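Local coordinates for formimidoylglutamase (Bacillus subtilis, PDB 3M1R), which catalyses the manganese-dependent hydrolysis of N-formimidoyl-L-glutamate to L-glutamate and formamide, a step of histidine degradation, at the interface of chains A and B. Numbering follows the deposited sequence. Chains: chain A/B, Formimidoylglutamase.

Contact 1: the interface of chains A and B. Residues chain A 65, 89-92; chain B 10-14.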
loop_
_atom_site.group_PDB
_atom_site.type_symbol
_atom_site.label_atom_id
_atom_site.label_comp_id
_atom_site.label_asym_id
_atom_site.label_seq_id
_atom_site.Cartn_x
_atom_site.Cartn_y
_atom_site.Cartn_z
ATOM N N ARG A 65 -12.451 -17.800 -6.711
ATOM C CA ARG A 65 -12.020 -19.048 -7.357
ATOM C C ARG A 65 -10.644 -19.474 -6.878
ATOM O O ARG A 65 -10.452 -20.609 -6.425
ATOM C CB ARG A 65 -11.973 -18.880 -8.874
ATOM C CG ARG A 65 -13.238 -19.301 -9.577
ATOM C CD ARG A 65 -13.062 -19.252 -11.090
ATOM N NE ARG A 65 -14.316 -19.521 -11.771
ATOM C CZ ARG A 65 -15.097 -18.593 -12.311
ATOM N NH1 ARG A 65 -14.746 -17.305 -12.273
ATOM N NH2 ARG A 65 -16.226 -18.961 -12.921
ATOM N N ASP A 89 -16.941 -26.145 -12.949
ATOM C CA ASP A 89 -16.916 -24.689 -13.057
ATOM C C ASP A 89 -17.464 -24.384 -14.450
ATOM O O ASP A 89 -16.775 -24.582 -15.446
ATOM C CB ASP A 89 -15.485 -24.165 -12.910
ATOM C CG ASP A 89 -15.386 -22.632 -13.006
ATOM O OD1 ASP A 89 -16.268 -21.996 -13.625
ATOM O OD2 ASP A 89 -14.404 -22.069 -12.460
ATOM N N LEU A 90 -18.718 -23.943 -14.499
ATOM C CA LEU A 90 -19.410 -23.616 -15.737
ATOM C C LEU A 90 -18.835 -22.381 -16.457
ATOM O O LEU A 90 -19.078 -22.180 -17.644
ATOM C CB LEU A 90 -20.911 -23.421 -15.469
ATOM C CG LEU A 90 -21.823 -24.631 -15.209
ATOM C CD1 LEU A 90 -21.147 -25.723 -14.425
ATOM C CD2 LEU A 90 -23.121 -24.213 -14.533
ATOM N N GLY A 91 -18.086 -21.548 -15.748
ATOM C CA GLY A 91 -17.536 -20.352 -16.366
ATOM C C GLY A 91 -18.187 -19.076 -15.874
ATOM O O GLY A 91 -18.783 -19.065 -14.789
ATOM N N ASP A 92 -18.063 -18.004 -16.665
ATOM C CA ASP A 92 -18.558 -16.685 -16.290
ATOM C C ASP A 92 -19.672 -16.271 -17.221
ATOM O O ASP A 92 -19.604 -16.520 -18.419
ATOM C CB ASP A 92 -17.454 -15.631 -16.427
ATOM C CG ASP A 92 -16.411 -15.718 -15.336
ATOM O OD1 ASP A 92 -16.681 -16.322 -14.275
ATOM O OD2 ASP A 92 -15.320 -15.147 -15.544
ATOM N N LEU B 10 -22.743 -17.562 -21.999
ATOM C CA LEU B 10 -21.841 -18.233 -21.072
ATOM C C LEU B 10 -20.464 -18.322 -21.708
ATOM O O LEU B 10 -20.344 -18.580 -22.897
ATOM C CB LEU B 10 -22.372 -19.614 -20.674
ATOM C CG LEU B 10 -21.671 -20.346 -19.522
ATOM C CD1 LEU B 10 -21.674 -19.506 -18.258
ATOM C CD2 LEU B 10 -22.330 -21.692 -19.264
ATOM N N ARG B 11 -19.431 -18.103 -20.908
ATOM C CA ARG B 11 -18.081 -17.906 -21.416
ATOM C C ARG B 11 -17.102 -18.640 -20.514
ATOM O O ARG B 11 -17.409 -18.919 -19.363
ATOM C CB ARG B 11 -17.784 -16.410 -21.365
ATOM C CG ARG B 11 -16.668 -15.908 -22.238
ATOM C CD ARG B 11 -16.576 -14.385 -22.079
ATOM N NE ARG B 11 -15.668 -13.756 -23.037
ATOM C CZ ARG B 11 -15.501 -12.443 -23.155
ATOM N NH1 ARG B 11 -16.178 -11.613 -22.372
ATOM N NH2 ARG B 11 -14.659 -11.962 -24.059
ATOM N N GLU B 12 -15.908 -18.929 -21.010
ATOM C CA GLU B 12 -14.908 -19.567 -20.163
ATOM C C GLU B 12 -14.481 -18.663 -18.993
ATOM O O GLU B 12 -14.268 -17.458 -19.158
ATOM C CB GLU B 12 -13.694 -20.000 -20.987
ATOM C CG GLU B 12 -12.380 -19.428 -20.484
ATOM C CD GLU B 12 -11.202 -20.327 -20.787
ATOM O OE1 GLU B 12 -10.070 -19.971 -20.384
ATOM O OE2 GLU B 12 -11.412 -21.390 -21.420
ATOM N N ALA B 13 -14.349 -19.259 -17.812
ATOM C CA ALA B 13 -13.981 -18.516 -16.605
ATOM C C ALA B 13 -12.739 -17.663 -16.795
ATOM O O ALA B 13 -11.699 -18.153 -17.237
ATOM C CB ALA B 13 -13.786 -19.466 -15.423
ATOM N N GLY B 14 -12.853 -16.383 -16.451
ATOM C CA GLY B 14 -11.716 -15.485 -16.486
ATOM C C GLY B 14 -11.486 -14.795 -17.815
ATOM O O GLY B 14 -10.690 -13.858 -17.897
#
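A:Asp92 and B:Arg11 pair as an antiparallel beta bridge, backbone to backbone: A:Asp92 N gives to B:Arg11 O at 2.9 Å, and B:Arg11 N returns a bond to A:Asp92 O at 3.0 Å. A third polar link uses the A:Asp92 carboxylate, whose OD2 accepts from B:Gly14 N at 2.9 Å; the bond is nearly straight (172° at H), but the donor stands well above the carboxylate plane. The other oxygen, OD1, is held within chain A, where both terminal nitrogens of A:Arg65 converge on it end-on, NH1 lying 3.0 Å from OD1 of A:Asp92. CG of A:Asp92 is anti to its carbonyl carbon (chi1 -74°), which helps bring OD1 to the guanidinium and OD2 to the partner chain. A:Arg65 also grips A:Asp89 side-on in a salt bridge, A:Arg65 NE 2.6 Å from A:Asp89 OD2, with NH2 bonded to OD1, which A:Gly91 N reaches as well. Held by two carboxylates, the guanidinium is fixed in rotation and presents a flat face, and the methyl of B:Ala13 sits over its centre, CB 3.5 Å from A:Arg65 CZ. B:Leu10 adds van der Waals contact, its branches lying against backbone carbonyl oxygens, with CD2 3.7 Å from A:Leu90 O. The N-terminal strand 10-11 of chain B thus pairs with strand 87-93 of chain A, and the following loop passes over the guanidinium of A:Arg65 from helix 60-70.

Contact 2: the interface of chains A and B. Residues chain A 92-94, 106, 109-110; chain B 9-10.
A:Asp94 N donates to B:Phe9 O at 2.7 Å, nearly along the C=O axis (C=O...N 165°), beside an antiparallel bridge of A:Ile93 with B:Leu10. The side-chain contact centres on the B:Phe9 ring, which stacks on the imidazole of A:His106 with centroids 3.9 Å apart and planes 20° from parallel. The overlap is offset: ND1 of A:His106 lies over the centre of the phenyl ring, whereas CD2 of B:Phe9 lies toward the rim of the imidazole. CG of B:Phe9 stands beside its own backbone N (chi1 -46°), turning the ring to this face while its carbonyl reaches A:Asp94. A:Gln109 runs out, extended beyond CG, to the CE1 corner of the phenyl ring, its amide plane turned 85° from the ring plane and its CD 4.0 Å from CE1 of B:Phe9. Nearer the CB end, A:Thr110 OG1 lies at the ring edge, in plane, 3.4 Å from B:Phe9 CB. That hydroxyl donates to A:His106 O at 2.9 Å, a bond within the helix that satisfies its hydrogen and fixes its rotation beside the aromatic side chain. An alanine in place of B:Phe9 would probably leave the A:His106 imidazole without its stacking partner and open a gap against helix 100-117, beside the A:Gln109 amide. With 124 Å² of B:Phe9 hidden by chain A, this residue provides much of the patch. It lies just before strand 10-11 of chain B, its ring against helix 100-117 and its carbonyl at the end of strand 87-93 of chain A.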
loop_
_atom_site.group_PDB
_atom_site.type_symbol
_atom_site.label_atom_id
_atom_site.label_comp_id
_atom_site.label_asym_id
_atom_site.label_seq_id
_atom_site.Cartn_x
_atom_site.Cartn_y
_atom_site.Cartn_z
ATOM N N ASP A 92 -18.063 -18.004 -16.665
ATOM C CA ASP A 92 -18.558 -16.685 -16.290
ATOM C C ASP A 92 -19.672 -16.271 -17.221
ATOM O O ASP A 92 -19.604 -16.520 -18.419
ATOM C CB ASP A 92 -17.454 -15.631 -16.427
ATOM C CG ASP A 92 -16.411 -15.718 -15.336
ATOM O OD1 ASP A 92 -16.681 -16.322 -14.275
ATOM O OD2 ASP A 92 -15.320 -15.147 -15.544
ATOM N N ILE A 93 -20.677 -15.595 -16.687
ATOM C CA ILE A 93 -21.699 -15.019 -17.538
ATOM C C ILE A 93 -21.122 -13.785 -18.186
ATOM O O ILE A 93 -20.598 -12.886 -17.506
ATOM C CB ILE A 93 -22.977 -14.665 -16.754
ATOM C CG1 ILE A 93 -23.606 -15.942 -16.157
ATOM C CG2 ILE A 93 -23.976 -13.949 -17.645
ATOM C CD1 ILE A 93 -25.045 -15.769 -15.694
ATOM N N ASP A 94 -21.172 -13.760 -19.505
ATOM C CA ASP A 94 -20.759 -12.586 -20.269
ATOM C C ASP A 94 -21.611 -11.400 -19.842
ATOM O O ASP A 94 -22.840 -11.464 -19.831
ATOM C CB ASP A 94 -20.931 -12.841 -21.767
ATOM C CG ASP A 94 -20.121 -11.893 -22.618
ATOM O OD1 ASP A 94 -19.316 -12.397 -23.428
ATOM O OD2 ASP A 94 -20.278 -10.656 -22.478
ATOM N N HIS A 106 -28.790 -11.066 -19.901
ATOM C CA HIS A 106 -27.889 -12.196 -20.111
ATOM C C HIS A 106 -27.876 -13.113 -18.900
ATOM O O HIS A 106 -27.920 -14.340 -19.031
ATOM C CB HIS A 106 -26.464 -11.713 -20.367
ATOM C CG HIS A 106 -26.282 -11.019 -21.680
ATOM N ND1 HIS A 106 -27.178 -11.144 -22.722
ATOM C CD2 HIS A 106 -25.292 -10.213 -22.127
ATOM C CE1 HIS A 106 -26.754 -10.431 -23.748
ATOM N NE2 HIS A 106 -25.611 -9.858 -23.415
ATOM N N GLN A 109 -31.327 -14.923 -18.684
ATOM C CA GLN A 109 -31.419 -15.881 -19.781
ATOM C C GLN A 109 -30.510 -17.094 -19.564
ATOM O O GLN A 109 -30.951 -18.240 -19.714
ATOM C CB GLN A 109 -31.132 -15.208 -21.133
ATOM C CG GLN A 109 -32.186 -14.184 -21.556
ATOM C CD GLN A 109 -31.799 -13.392 -22.813
ATOM O OE1 GLN A 109 -31.969 -12.170 -22.870
ATOM N NE2 GLN A 109 -31.284 -14.089 -23.823
ATOM N N THR A 110 -29.256 -16.841 -19.196
ATOM C CA THR A 110 -28.285 -17.908 -18.991
ATOM C C THR A 110 -28.657 -18.802 -17.814
ATOM O O THR A 110 -28.603 -20.022 -17.920
ATOM C CB THR A 110 -26.865 -17.364 -18.751
ATOM O OG1 THR A 110 -26.420 -16.639 -19.908
ATOM C CG2 THR A 110 -25.897 -18.511 -18.458
ATOM N N PHE B 9 -24.295 -16.618 -23.932
ATOM C CA PHE B 9 -23.812 -15.628 -22.980
ATOM C C PHE B 9 -22.965 -16.260 -21.893
ATOM O O PHE B 9 -22.509 -15.578 -20.972
ATOM C CB PHE B 9 -24.987 -14.876 -22.372
ATOM C CG PHE B 9 -26.000 -14.428 -23.387
ATOM C CD1 PHE B 9 -27.296 -14.900 -23.348
ATOM C CD2 PHE B 9 -25.648 -13.540 -24.389
ATOM C CE1 PHE B 9 -28.232 -14.484 -24.282
ATOM C CE2 PHE B 9 -26.577 -13.124 -25.319
ATOM C CZ PHE B 9 -27.868 -13.595 -25.267
ATOM N N LEU B 10 -22.743 -17.562 -21.999
ATOM C CA LEU B 10 -21.841 -18.233 -21.072
ATOM C C LEU B 10 -20.464 -18.322 -21.708
ATOM O O LEU B 10 -20.344 -18.580 -22.897
ATOM C CB LEU B 10 -22.372 -19.614 -20.674
ATOM C CG LEU B 10 -21.671 -20.346 -19.522
ATOM C CD1 LEU B 10 -21.674 -19.506 -18.258
ATOM C CD2 LEU B 10 -22.330 -21.692 -19.264
#

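Contacts 1 and 2 are successive stretches of one N-terminal segment of chain B laid along chain A, the centres of their C-alpha atoms about 9 Å apart. They share A:Asp92 and B:Leu10, so strand 87-93 and strand 10-11 run through both. Contact 1 is mainly polar and reaches toward helix 60-70; contact 2 is mainly aromatic and reaches helix 100-117. The two-fold symmetry repeats each with the chains exchanged, giving a reciprocal swap of N-terminal arms. Such an exchange would favour a stable pair within the deposited six-chain assembly, although the structure alone does not establish the oligomer in solution.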